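Local coordinates for galectin (Ovis aries, PDB 6N44), which is a lectin of the galectin family that binds beta-D-galactose and whose oligomeric assembly is critical for anti-parasitic activity in sheep, at residues V40-G45 with I52-W57; M65-D70 with A114-L119; I24-L29 with G129-T134; D4-P9 with T134-L139. All coordinates share one frame; numbering follows the deposited sequence.

Interaction 1. Residues V40-G45 with I52-W57; sequences VDFGTG and IPFRFW
Val-40 with Phe-56 and Phe-42 with Phe-54 are antiparallel hydrogen-bonded pairs, and Asp-41 with Arg-55 is the non-hydrogen-bonded pair between them. The strand axes approach to 4.8 Å at 179°. Val-40 and Phe-56 exchange two bonds (Val-40 N to Phe-56 O, 2.8 Å), whereas at the other end the return bond from Phe-54 N to Phe-42 O, 3.3 Å, is weak, where the chain turns a corner at Pro-53. On one face, Arg-55 grips Asp-41 side-on with two nitrogens: NE meets OD1 at 2.8 Å and NH2 meets OD2 at 2.8 Å, both on syn lone pairs. The bend at chi3 (-66°) carries NE back toward the carboxylate, and the two planes lie 3° apart, so the two-pronged salt bridge fixes the guanidinium in the plane of the carboxylate. Ile-52 CD1 abuts Asp-41 OD2 at 3.4 Å. On the other face, the Phe-42 and Phe-54 rings run side by side, nearly parallel but slid apart, with Phe-42 CD1 touching Phe-54 CD2 at 3.5 Å; Tyr-101 of the opposing sheet meets both rings. The arrangement is a beta hairpin of the galectin sandwich, with an aromatic core face and a sugar-facing side on which Arg-55 is a galactose-binding residue.

Interaction 2. Residues M65-D70 with A114-L119; sequences MNTLKD and AHRLPL
The guanidinium of Arg-116 meets the Asn-66 amide with the two planes 70° apart, and its other neighbours in 65-70, Thr-67 OG1 and the carbonyl O of Met-65, also approach it obliquely, so no flat stack forms. This is where the loop after strand 108-114 of the galectin beta sandwich lies against strand 62-69, beside the galactose site to which Asn-66 belongs. The bond from Arg-116 NH1 to Asn-66 OD1, 3.1 Å, is weak, with an N-H...O angle of only 127°. Asn-66 OD1 has a second donor in Thr-67 N, at 2.8 Å. With Asn-66 ND2 bonded to Gly-74 O, the amide is held through both its ends. The firmer hold on Arg-116 lies outside these segments, where NH2 donates to Lys-75 O.

Thr-67 and the arginine chain slide past each other in opposite directions, which brings Thr-67 OG1 to 3.2 Å from Arg-116 CD. CD is a carbon, so this is packing; the hydroxyl's hydrogen bond runs to Pro-53 O. With OG1 beside the backbone N (chi1 -63°), the Thr-67 methyl stands anti to that nitrogen and packs on Leu-117, CG2 lying 3.8 Å from Leu-117 CD1. Leu-117 also packs on Pro-53, so it joins the loop to strand 52-59 as well. Its two methyls divide the remaining work: Leu-117 CD1 lies 4.0 Å from the carbonyl O of Leu-68, while Leu-117 CD2 touches Lys-69 CD at 3.5 Å, where the lysine's extended chain crosses obliquely.

Interaction 3. Residues I24-L29 with G129-T134; sequences IKANLL and GDIVLT
Backbone hydrogen bonds link Asn-27 and Val-132 in both directions, Asn-27 N to Val-132 O at 3.0 Å and Val-132 N to Asn-27 O at 2.9 Å. Leu-29 N donates to Asp-130 O at 2.9 Å. At the other end Thr-134 N gives a bond of 2.9 Å to Lys-25 O. The Thr-134 hydroxyl approaches that same oxygen: a chi1 of 61° sets OG1 between the backbone N and the carbonyl carbon, 3.0 Å from Lys-25 O.

CA-H...O contacts fill the intervals between these bonds. The shortest pairs Ala-26 CA with Val-132 O at 3.2 Å, and Ile-131 CA and Leu-28 CA make similar approaches to Asn-27 O and Asp-130 O.

The strands 24-28 and 131-134 are antiparallel neighbours, 160° between their directions, in the five-strand sheet of the galectin sandwich, where 131-138 is the outermost strand within this chain. Asp-130, the centre of an inverse gamma turn, leads into that strand, and its carboxylate OD2 accepts a bond from Glu-37 N.

Apolar contacts fall on both faces. Toward the opposing sheet, Ile-24 CG2 meets Leu-133 CD1 at 3.6 Å, Ala-26 CB lies near Leu-133 and Ile-131, and Leu-28 CD2 meets Ile-131 CG2; Leu-133 and Ile-24 continue onto Val-127. On the outer face, the side chains of Leu-29 and Val-132 cross at about a right angle, Leu-29 CD2 to Val-132 CG2 at 3.6 Å.

Interaction 4. Residues D4-P9 with T134-L139; sequences DSLPNP and TSVDTL
Thr-134 O accepts a hydrogen bond of 2.6 Å from a water molecule that also donates to the carbonyl O of Asp-4. The second bond, 3.4 Å from the water to Asp-4 O, is weak, so the bridge is held mainly from the Thr-134 side. No direct hydrogen bond joins the two segments, whose touching parts run 36° apart.

The dry part of the contact is carried by Leu-6. Its CG stands anti to the carbonyl carbon (chi1 -70°), and chi2 of 170° extends CD1 over the backbone of the strand. There Leu-6 CD1 touches Ser-135 CA at 3.6 Å and Thr-134 O at 3.7 Å, with Val-136 CG2 a little farther off, 4.2 Å from Leu-6 CD1. Opposite Lys-25 the strand carries two residues, Thr-134 and Ser-135, in place of one, a classic beta bulge, so the leucine methyl lies on the irregular step of strand 131-138. A looser touch sets Thr-134 CG2 against Asp-4 O at 4.1 Å.

Neighbouring bonds also fix the N-terminal chain: Asn-8 ND2 donates to Gly-129 O and Ile-131 O, on the connection between the two sheets, while Leu-6 bonds by its backbone to Leu-133. At the C-terminal residue, Leu-139 O bonds Lys-23 NZ of the second subunit. With no direct hydrogen bond between the segments, the contact rests on leucine packing and a water bridge firm only at Thr-134 O, which implies an attachment that is mainly apolar.

In the fold
From the N terminus, 4-9 opens interaction 4, which closes only when the chain reaches 134-139 and so lays the N-terminal segment beside the last strand. Interaction 3 opens next, at 24-29, and closes at 129-134, just inside interaction 4; the two share Thr-134 and strand 131-138. Within that long loop, interaction 1 closes a short hairpin between 40-45 and 52-57, and interaction 2 then spans 65-70 to 114-119; these follow in series, and no contacts cross. Interactions 1 and 2 meet through neighbouring strands 52-59 and 62-69 of the six-strand sheet. Interaction 3 belongs to the other sheet, touching interaction 1 through Val-40 and Ile-24 across the sandwich.

Interaction 1. Residues V40-G45 with I52-W57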
loop_
_atom_site.group_PDB
_atom_site.type_symbol
_atom_site.label_atom_id
_atom_site.label_comp_id
_atom_site.label_asym_id
_atom_site.label_seq_id
_atom_site.Cartn_x
_atom_site.Cartn_y
_atom_site.Cartn_z
ATOM N N VAL A 40 -5.911 13.552 10.377
ATOM C CA VAL A 40 -4.683 13.130 9.695
ATOM C C VAL A 40 -4.355 14.142 8.608
ATOM O O VAL A 40 -5.162 14.370 7.697
ATOM C CB VAL A 40 -4.789 11.718 9.087
ATOM C CG1 VAL A 40 -3.469 11.344 8.395
ATOM C CG2 VAL A 40 -5.144 10.680 10.150
ATOM N N ASP A 41 -3.162 14.725 8.686
ATOM C CA ASP A 41 -2.712 15.729 7.731
ATOM C C ASP A 41 -1.576 15.148 6.902
ATOM O O ASP A 41 -0.534 14.761 7.447
ATOM C CB ASP A 41 -2.239 17.015 8.424
ATOM C CG ASP A 41 -3.396 17.906 8.869
ATOM O OD1 ASP A 41 -4.556 17.569 8.553
ATOM O OD2 ASP A 41 -3.149 18.953 9.523
ATOM N N PHE A 42 -1.782 15.103 5.594
ATOM C CA PHE A 42 -0.688 14.980 4.636
ATOM C C PHE A 42 -0.324 16.411 4.262
ATOM O O PHE A 42 -0.947 17.021 3.388
ATOM C CB PHE A 42 -1.111 14.158 3.425
ATOM C CG PHE A 42 -1.385 12.697 3.730
ATOM C CD1 PHE A 42 -2.550 12.304 4.367
ATOM C CD2 PHE A 42 -0.470 11.718 3.364
ATOM C CE1 PHE A 42 -2.800 10.949 4.627
ATOM C CE2 PHE A 42 -0.708 10.375 3.634
ATOM C CZ PHE A 42 -1.876 9.991 4.258
ATOM N N GLY A 43 0.666 16.973 4.964
ATOM C CA GLY A 43 1.006 18.376 4.856
ATOM C C GLY A 43 2.348 18.616 4.171
ATOM O O GLY A 43 3.136 17.700 3.932
ATOM N N THR A 44 2.593 19.892 3.839
ATOM C CA THR A 44 3.822 20.255 3.135
ATOM C C THR A 44 4.997 20.463 4.075
ATOM O O THR A 44 6.134 20.555 3.601
ATOM C CB THR A 44 3.646 21.525 2.290
ATOM O OG1 THR A 44 3.228 22.617 3.123
ATOM C CG2 THR A 44 2.635 21.302 1.171
ATOM N N GLY A 45 4.760 20.549 5.380
ATOM C CA GLY A 45 5.860 20.693 6.306
ATOM C C GLY A 45 6.613 21.996 6.184
ATOM O O GLY A 45 7.779 22.071 6.582
ATOM N N ILE A 52 -1.691 22.271 3.053
ATOM C CA ILE A 52 -2.053 20.914 3.441
ATOM C C ILE A 52 -2.783 20.293 2.260
ATOM O O ILE A 52 -4.000 20.480 2.096
ATOM C CB ILE A 52 -2.914 20.866 4.717
ATOM C CG1 ILE A 52 -2.183 21.526 5.891
ATOM C CG2 ILE A 52 -3.298 19.390 5.050
ATOM C CD1 ILE A 52 -2.983 21.494 7.211
ATOM N N PRO A 53 -2.065 19.563 1.414
ATOM C CA PRO A 53 -2.705 18.865 0.293
ATOM C C PRO A 53 -3.898 18.007 0.682
ATOM O O PRO A 53 -4.858 17.915 -0.097
ATOM C CB PRO A 53 -1.556 18.015 -0.260
ATOM C CG PRO A 53 -0.347 18.843 0.016
ATOM C CD PRO A 53 -0.602 19.461 1.372
ATOM N N PHE A 54 -3.885 17.370 1.855
ATOM C CA PHE A 54 -4.972 16.451 2.193
ATOM C C PHE A 54 -5.105 16.364 3.706
ATOM O O PHE A 54 -4.216 15.834 4.384
ATOM C CB PHE A 54 -4.725 15.075 1.575
ATOM C CG PHE A 54 -5.736 14.029 1.962
ATOM C CD1 PHE A 54 -7.092 14.331 2.017
ATOM C CD2 PHE A 54 -5.329 12.721 2.247
ATOM C CE1 PHE A 54 -8.026 13.356 2.348
ATOM C CE2 PHE A 54 -6.263 11.736 2.604
ATOM C CZ PHE A 54 -7.611 12.057 2.654
ATOM N N ARG A 55 -6.219 16.863 4.229
ATOM C CA ARG A 55 -6.591 16.677 5.624
ATOM C C ARG A 55 -7.795 15.752 5.681
ATOM O O ARG A 55 -8.784 15.961 4.969
ATOM C CB ARG A 55 -6.921 18.008 6.326
ATOM C CG ARG A 55 -7.684 17.821 7.655
ATOM C CD ARG A 55 -7.808 19.114 8.501
ATOM N NE ARG A 55 -6.503 19.557 8.971
ATOM C CZ ARG A 55 -6.296 20.632 9.725
ATOM N NH1 ARG A 55 -7.316 21.389 10.114
ATOM N NH2 ARG A 55 -5.061 20.938 10.098
ATOM N N PHE A 56 -7.707 14.746 6.534
ATOM C CA PHE A 56 -8.792 13.821 6.831
ATOM C C PHE A 56 -9.198 14.058 8.275
ATOM O O PHE A 56 -8.354 13.981 9.175
ATOM C CB PHE A 56 -8.339 12.364 6.630
ATOM C CG PHE A 56 -9.365 11.312 7.056
ATOM C CD1 PHE A 56 -10.252 10.769 6.137
ATOM C CD2 PHE A 56 -9.398 10.835 8.359
ATOM C CE1 PHE A 56 -11.182 9.781 6.517
ATOM C CE2 PHE A 56 -10.318 9.845 8.748
ATOM C CZ PHE A 56 -11.208 9.317 7.817
ATOM N N TRP A 57 -10.482 14.326 8.490
ATOM C CA TRP A 57 -11.006 14.699 9.796
ATOM C C TRP A 57 -12.238 13.868 10.089
ATOM O O TRP A 57 -13.115 13.721 9.233
ATOM C CB TRP A 57 -11.353 16.194 9.837
ATOM C CG TRP A 57 -11.951 16.659 11.146
ATOM C CD1 TRP A 57 -11.274 17.123 12.238
ATOM C CD2 TRP A 57 -13.344 16.718 11.484
ATOM N NE1 TRP A 57 -12.157 17.460 13.237
ATOM C CE2 TRP A 57 -13.433 17.215 12.803
ATOM C CE3 TRP A 57 -14.524 16.389 10.805
ATOM C CZ2 TRP A 57 -14.655 17.415 13.450
ATOM C CZ3 TRP A 57 -15.745 16.579 11.458
ATOM C CH2 TRP A 57 -15.796 17.093 12.765
#

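Interaction 2. Residues M65-D70 with A114-L119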
loop_
_atom_site.group_PDB
_atom_site.type_symbol
_atom_site.label_atom_id
_atom_site.label_comp_id
_atom_site.label_asym_id
_atom_site.label_seq_id
_atom_site.Cartn_x
_atom_site.Cartn_y
_atom_site.Cartn_z
ATOM N N MET A 65 -13.022 15.970 4.433
ATOM C CA MET A 65 -11.715 16.031 3.787
ATOM C C MET A 65 -11.596 17.331 3.010
ATOM O O MET A 65 -12.555 17.766 2.371
ATOM C CB MET A 65 -11.498 14.838 2.857
ATOM C CG MET A 65 -11.560 13.489 3.598
ATOM S SD MET A 65 -11.575 12.076 2.489
ATOM C CE MET A 65 -13.274 12.080 1.903
ATOM N N ASN A 66 -10.418 17.945 3.046
ATOM C CA ASN A 66 -10.248 19.232 2.388
ATOM C C ASN A 66 -8.774 19.464 2.109
ATOM O O ASN A 66 -7.912 18.681 2.512
ATOM C CB ASN A 66 -10.832 20.362 3.234
ATOM C CG ASN A 66 -11.392 21.484 2.392
ATOM O OD1 ASN A 66 -11.087 21.594 1.201
ATOM N ND2 ASN A 66 -12.225 22.327 3.002
ATOM N N THR A 67 -8.497 20.575 1.430
ATOM C CA THR A 67 -7.165 20.994 1.039
ATOM C C THR A 67 -6.980 22.449 1.437
ATOM O O THR A 67 -7.863 23.280 1.192
ATOM C CB THR A 67 -6.956 20.850 -0.476
ATOM O OG1 THR A 67 -7.062 19.468 -0.851
ATOM C CG2 THR A 67 -5.603 21.385 -0.875
ATOM N N LEU A 68 -5.845 22.743 2.055
ATOM C CA LEU A 68 -5.447 24.101 2.403
ATOM C C LEU A 68 -4.383 24.532 1.405
ATOM O O LEU A 68 -3.275 23.984 1.401
ATOM C CB LEU A 68 -4.911 24.173 3.832
ATOM C CG LEU A 68 -4.387 25.568 4.221
ATOM C CD1 LEU A 68 -5.529 26.580 4.342
ATOM C CD2 LEU A 68 -3.582 25.520 5.505
ATOM N N LYS A 69 -4.715 25.512 0.563
ATOM C CA LYS A 69 -3.813 26.004 -0.473
ATOM C C LYS A 69 -3.682 27.517 -0.335
ATOM O O LYS A 69 -4.669 28.240 -0.500
ATOM C CB LYS A 69 -4.339 25.637 -1.861
ATOM C CG LYS A 69 -3.668 26.388 -2.999
ATOM C CD LYS A 69 -3.647 25.532 -4.250
ATOM C CE LYS A 69 -3.368 26.333 -5.518
ATOM N NZ LYS A 69 -3.908 25.600 -6.705
ATOM N N ASP A 70 -2.476 27.988 -0.022
ATOM C CA ASP A 70 -2.173 29.411 0.133
ATOM C C ASP A 70 -3.143 30.080 1.103
ATOM O O ASP A 70 -3.822 31.057 0.782
ATOM C CB ASP A 70 -2.177 30.122 -1.222
ATOM C CG ASP A 70 -1.054 29.658 -2.119
ATOM O OD1 ASP A 70 0.095 29.566 -1.628
ATOM O OD2 ASP A 70 -1.329 29.367 -3.305
ATOM N N ALA A 114 -9.630 12.842 -4.568
ATOM C CA ALA A 114 -8.832 13.207 -5.735
ATOM C C ALA A 114 -7.753 14.225 -5.378
ATOM O O ALA A 114 -7.993 15.166 -4.621
ATOM C CB ALA A 114 -9.749 13.782 -6.822
ATOM N N HIS A 115 -6.555 14.047 -5.933
ATOM C CA HIS A 115 -5.471 14.962 -5.609
ATOM C C HIS A 115 -5.833 16.374 -6.059
ATOM O O HIS A 115 -6.367 16.581 -7.152
ATOM C CB HIS A 115 -4.156 14.523 -6.270
ATOM C CG HIS A 115 -3.590 13.257 -5.705
ATOM N ND1 HIS A 115 -3.104 13.167 -4.419
ATOM C CD2 HIS A 115 -3.443 12.023 -6.251
ATOM C CE1 HIS A 115 -2.684 11.933 -4.195
ATOM N NE2 HIS A 115 -2.882 11.219 -5.290
ATOM N N ARG A 116 -5.550 17.344 -5.202
ATOM C CA ARG A 116 -5.758 18.747 -5.527
ATOM C C ARG A 116 -4.457 19.513 -5.630
ATOM O O ARG A 116 -4.326 20.391 -6.481
ATOM C CB ARG A 116 -6.663 19.403 -4.483
ATOM C CG ARG A 116 -8.078 18.867 -4.466
ATOM C CD ARG A 116 -8.906 19.673 -3.489
ATOM N NE ARG A 116 -10.130 18.999 -3.080
ATOM C CZ ARG A 116 -11.004 19.524 -2.228
ATOM N NH1 ARG A 116 -10.781 20.732 -1.723
ATOM N NH2 ARG A 116 -12.092 18.851 -1.880
ATOM N N LEU A 117 -3.503 19.184 -4.786
ATOM C CA LEU A 117 -2.116 19.576 -4.849
ATOM C C LEU A 117 -1.271 18.345 -5.142
ATOM O O LEU A 117 -1.669 17.229 -4.793
ATOM C CB LEU A 117 -1.665 20.219 -3.530
ATOM C CG LEU A 117 -2.274 21.597 -3.279
ATOM C CD1 LEU A 117 -1.959 22.106 -1.882
ATOM C CD2 LEU A 117 -1.736 22.552 -4.347
ATOM N N PRO A 118 -0.109 18.504 -5.779
ATOM C CA PRO A 118 0.700 17.328 -6.143
ATOM C C PRO A 118 1.080 16.486 -4.930
ATOM O O PRO A 118 1.492 17.007 -3.886
ATOM C CB PRO A 118 1.942 17.945 -6.803
ATOM C CG PRO A 118 1.492 19.339 -7.243
ATOM C CD PRO A 118 0.540 19.770 -6.174
ATOM N N LEU A 119 0.966 15.163 -5.081
ATOM C CA LEU A 119 1.329 14.290 -3.973
ATOM C C LEU A 119 2.807 14.428 -3.654
ATOM O O LEU A 119 3.220 14.210 -2.508
ATOM C CB LEU A 119 0.949 12.833 -4.288
ATOM C CG LEU A 119 1.628 12.139 -5.477
ATOM C CD1 LEU A 119 2.928 11.484 -5.022
ATOM C CD2 LEU A 119 0.695 11.113 -6.107
#

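Interaction 3. Residues I24-L29 with G129-T134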
loop_
_atom_site.group_PDB
_atom_site.type_symbol
_atom_site.label_atom_id
_atom_site.label_comp_id
_atom_site.label_asym_id
_atom_site.label_seq_id
_atom_site.Cartn_x
_atom_site.Cartn_y
_atom_site.Cartn_z
ATOM N N ILE A 24 -2.441 3.195 10.068
ATOM C CA ILE A 24 -2.553 3.739 11.421
ATOM C C ILE A 24 -3.412 2.796 12.244
ATOM O O ILE A 24 -4.501 2.401 11.809
ATOM C CB ILE A 24 -3.185 5.142 11.407
ATOM C CG1 ILE A 24 -2.254 6.139 10.718
ATOM C CG2 ILE A 24 -3.579 5.582 12.834
ATOM C CD1 ILE A 24 -2.994 7.278 10.040
ATOM N N LYS A 25 -2.943 2.448 13.439
ATOM C CA LYS A 25 -3.742 1.667 14.378
ATOM C C LYS A 25 -3.949 2.506 15.631
ATOM O O LYS A 25 -2.972 2.941 16.254
ATOM C CB LYS A 25 -3.069 0.336 14.706
ATOM C CG LYS A 25 -2.960 -0.581 13.476
ATOM C CD LYS A 25 -2.350 -1.921 13.803
ATOM C CE LYS A 25 -2.394 -2.808 12.574
ATOM N NZ LYS A 25 -1.545 -4.024 12.685
ATOM N N ALA A 26 -5.214 2.747 15.987
ATOM C CA ALA A 26 -5.542 3.653 17.084
ATOM C C ALA A 26 -6.895 3.277 17.679
ATOM O O ALA A 26 -7.592 2.385 17.185
ATOM C CB ALA A 26 -5.544 5.113 16.606
ATOM N N ASN A 27 -7.269 3.990 18.746
ATOM C CA ASN A 27 -8.546 3.800 19.418
ATOM C C ASN A 27 -9.022 5.145 19.948
ATOM O O ASN A 27 -8.239 5.870 20.571
ATOM C CB ASN A 27 -8.409 2.803 20.571
ATOM C CG ASN A 27 -9.745 2.337 21.102
ATOM O OD1 ASN A 27 -10.799 2.910 20.782
ATOM N ND2 ASN A 27 -9.715 1.288 21.921
ATOM N N LEU A 28 -10.294 5.467 19.719
ATOM C CA LEU A 28 -10.837 6.738 20.191
ATOM C C LEU A 28 -11.037 6.723 21.701
ATOM O O LEU A 28 -11.512 5.737 22.275
ATOM C CB LEU A 28 -12.167 7.048 19.505
ATOM C CG LEU A 28 -12.142 7.203 17.989
ATOM C CD1 LEU A 28 -13.541 6.996 17.456
ATOM C CD2 LEU A 28 -11.610 8.576 17.605
ATOM N N LEU A 29 -10.671 7.833 22.334
ATOM C CA LEU A 29 -10.857 8.073 23.759
ATOM C C LEU A 29 -12.291 8.523 24.049
ATOM O O LEU A 29 -13.116 8.725 23.151
ATOM C CB LEU A 29 -9.876 9.141 24.258
ATOM C CG LEU A 29 -8.382 8.796 24.322
ATOM C CD1 LEU A 29 -7.513 10.014 24.600
ATOM C CD2 LEU A 29 -8.128 7.727 25.362
ATOM N N GLY A 129 -5.489 13.647 17.606
ATOM C CA GLY A 129 -6.887 13.637 17.975
ATOM C C GLY A 129 -7.082 13.091 19.376
ATOM O O GLY A 129 -6.138 12.880 20.139
ATOM N N ASP A 130 -8.342 12.861 19.725
ATOM C CA ASP A 130 -8.676 12.215 20.993
ATOM C C ASP A 130 -8.530 10.700 20.844
ATOM O O ASP A 130 -9.499 9.938 20.796
ATOM C CB ASP A 130 -10.079 12.623 21.413
ATOM C CG ASP A 130 -10.236 14.119 21.428
ATOM O OD1 ASP A 130 -9.632 14.748 22.329
ATOM O OD2 ASP A 130 -10.914 14.659 20.525
ATOM N N ILE A 131 -7.270 10.261 20.767
ATOM C CA ILE A 131 -6.969 8.879 20.423
ATOM C C ILE A 131 -5.805 8.364 21.255
ATOM O O ILE A 131 -4.940 9.127 21.696
ATOM C CB ILE A 131 -6.643 8.729 18.910
ATOM C CG1 ILE A 131 -5.441 9.592 18.530
ATOM C CG2 ILE A 131 -7.837 9.104 18.042
ATOM C CD1 ILE A 131 -4.952 9.363 17.097
ATOM N N VAL A 132 -5.787 7.052 21.460
ATOM C CA VAL A 132 -4.563 6.337 21.798
ATOM C C VAL A 132 -4.017 5.748 20.501
ATOM O O VAL A 132 -4.676 4.923 19.853
ATOM C CB VAL A 132 -4.796 5.254 22.861
ATOM C CG1 VAL A 132 -3.481 4.510 23.145
ATOM C CG2 VAL A 132 -5.324 5.887 24.151
ATOM N N LEU A 133 -2.831 6.204 20.109
ATOM C CA LEU A 133 -2.207 5.824 18.849
ATOM C C LEU A 133 -1.174 4.741 19.137
ATOM O O LEU A 133 -0.233 4.974 19.904
ATOM C CB LEU A 133 -1.547 7.038 18.197
ATOM C CG LEU A 133 -0.770 6.800 16.897
ATOM C CD1 LEU A 133 -1.713 6.425 15.764
ATOM C CD2 LEU A 133 0.034 8.037 16.533
ATOM N N THR A 134 -1.355 3.561 18.551
ATOM C CA THR A 134 -0.426 2.476 18.855
ATOM C C THR A 134 0.626 2.249 17.780
ATOM O O THR A 134 1.755 1.893 18.122
ATOM C CB THR A 134 -1.171 1.152 19.132
ATOM O OG1 THR A 134 -1.924 0.747 17.985
ATOM C CG2 THR A 134 -2.108 1.310 20.305
#

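Interaction 4. Residues D4-P9 with T134-L139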
loop_
_atom_site.group_PDB
_atom_site.type_symbol
_atom_site.label_atom_id
_atom_site.label_comp_id
_atom_site.label_asym_id
_atom_site.label_seq_id
_atom_site.Cartn_x
_atom_site.Cartn_y
_atom_site.Cartn_z
ATOM N N ASP A 4 1.307 0.353 25.744
ATOM C CA ASP A 4 2.254 1.232 25.067
ATOM C C ASP A 4 1.560 2.037 23.980
ATOM O O ASP A 4 0.623 1.565 23.327
ATOM C CB ASP A 4 3.391 0.427 24.446
ATOM C CG ASP A 4 4.035 -0.507 25.428
ATOM O OD1 ASP A 4 4.824 -0.016 26.260
ATOM O OD2 ASP A 4 3.756 -1.726 25.368
ATOM N N SER A 5 2.037 3.261 23.772
ATOM C CA SER A 5 1.483 4.064 22.697
ATOM C C SER A 5 2.521 5.080 22.237
ATOM O O SER A 5 3.551 5.300 22.880
ATOM C CB SER A 5 0.179 4.743 23.128
ATOM O OG SER A 5 0.414 5.649 24.181
ATOM N N LEU A 6 2.227 5.683 21.129
ATOM C CA LEU A 6 3.063 6.654 20.453
ATOM C C LEU A 6 2.675 8.058 20.876
ATOM O O LEU A 6 1.559 8.289 21.356
ATOM C CB LEU A 6 2.911 6.505 18.939
ATOM C CG LEU A 6 3.489 5.251 18.292
ATOM C CD1 LEU A 6 3.010 5.189 16.863
ATOM C CD2 LEU A 6 5.015 5.310 18.338
ATOM N N PRO A 7 3.568 9.029 20.694
ATOM C CA PRO A 7 3.219 10.411 21.030
ATOM C C PRO A 7 2.038 10.893 20.201
ATOM O O PRO A 7 1.836 10.478 19.059
ATOM C CB PRO A 7 4.497 11.191 20.691
ATOM C CG PRO A 7 5.591 10.175 20.798
ATOM C CD PRO A 7 4.960 8.916 20.231
ATOM N N ASN A 8 1.252 11.775 20.796
ATOM C CA ASN A 8 0.101 12.366 20.124
ATOM C C ASN A 8 0.111 13.854 20.437
ATOM O O ASN A 8 -0.089 14.236 21.582
ATOM C CB ASN A 8 -1.201 11.701 20.593
ATOM C CG ASN A 8 -2.451 12.374 20.036
ATOM O OD1 ASN A 8 -2.388 13.340 19.262
ATOM N ND2 ASN A 8 -3.599 11.859 20.431
ATOM N N PRO A 9 0.320 14.706 19.416
ATOM C CA PRO A 9 0.429 14.408 17.977
ATOM C C PRO A 9 1.664 13.593 17.576
ATOM O O PRO A 9 2.704 13.614 18.240
ATOM C CB PRO A 9 0.483 15.806 17.324
ATOM C CG PRO A 9 -0.041 16.749 18.388
ATOM C CD PRO A 9 0.387 16.152 19.684
ATOM N N THR A 134 -1.355 3.561 18.551
ATOM C CA THR A 134 -0.426 2.476 18.855
ATOM C C THR A 134 0.626 2.249 17.780
ATOM O O THR A 134 1.755 1.893 18.122
ATOM C CB THR A 134 -1.171 1.152 19.132
ATOM O OG1 THR A 134 -1.924 0.747 17.985
ATOM C CG2 THR A 134 -2.108 1.310 20.305
ATOM N N SER A 135 0.312 2.457 16.499
ATOM C CA SER A 135 1.344 2.307 15.477
ATOM C C SER A 135 0.977 3.108 14.238
ATOM O O SER A 135 -0.197 3.362 13.957
ATOM C CB SER A 135 1.574 0.842 15.089
ATOM O OG SER A 135 0.383 0.250 14.610
ATOM N N VAL A 136 2.015 3.518 13.519
ATOM C CA VAL A 136 1.897 4.188 12.231
ATOM C C VAL A 136 2.986 3.587 11.358
ATOM O O VAL A 136 4.169 3.669 11.700
ATOM C CB VAL A 136 2.073 5.713 12.334
ATOM C CG1 VAL A 136 2.006 6.364 10.935
ATOM C CG2 VAL A 136 1.045 6.340 13.302
ATOM N N ASP A 137 2.597 2.955 10.261
ATOM C CA ASP A 137 3.551 2.325 9.377
ATOM C C ASP A 137 3.348 2.855 7.973
ATOM O O ASP A 137 2.224 3.172 7.571
ATOM C CB ASP A 137 3.399 0.805 9.397
ATOM C CG ASP A 137 3.802 0.213 10.714
ATOM O OD1 ASP A 137 5.017 0.192 10.983
ATOM O OD2 ASP A 137 2.915 -0.217 11.492
ATOM N N THR A 138 4.446 2.947 7.223
ATOM C CA THR A 138 4.378 3.395 5.842
ATOM C C THR A 138 5.207 2.471 4.957
ATOM O O THR A 138 6.206 1.885 5.386
ATOM C CB THR A 138 4.860 4.848 5.682
ATOM O OG1 THR A 138 6.260 4.919 5.962
ATOM C CG2 THR A 138 4.104 5.812 6.624
ATOM N N LEU A 139 4.763 2.345 3.716
ATOM C CA LEU A 139 5.450 1.569 2.694
ATOM C C LEU A 139 5.017 2.082 1.308
ATOM O O LEU A 139 5.874 2.280 0.439
ATOM C CB LEU A 139 5.147 0.074 2.832
ATOM C CG LEU A 139 5.945 -0.819 1.896
ATOM C CD1 LEU A 139 7.431 -0.803 2.280
ATOM C CD2 LEU A 139 5.374 -2.238 1.896
HETATM O O HOH W 1 2.579 1.350 20.501
#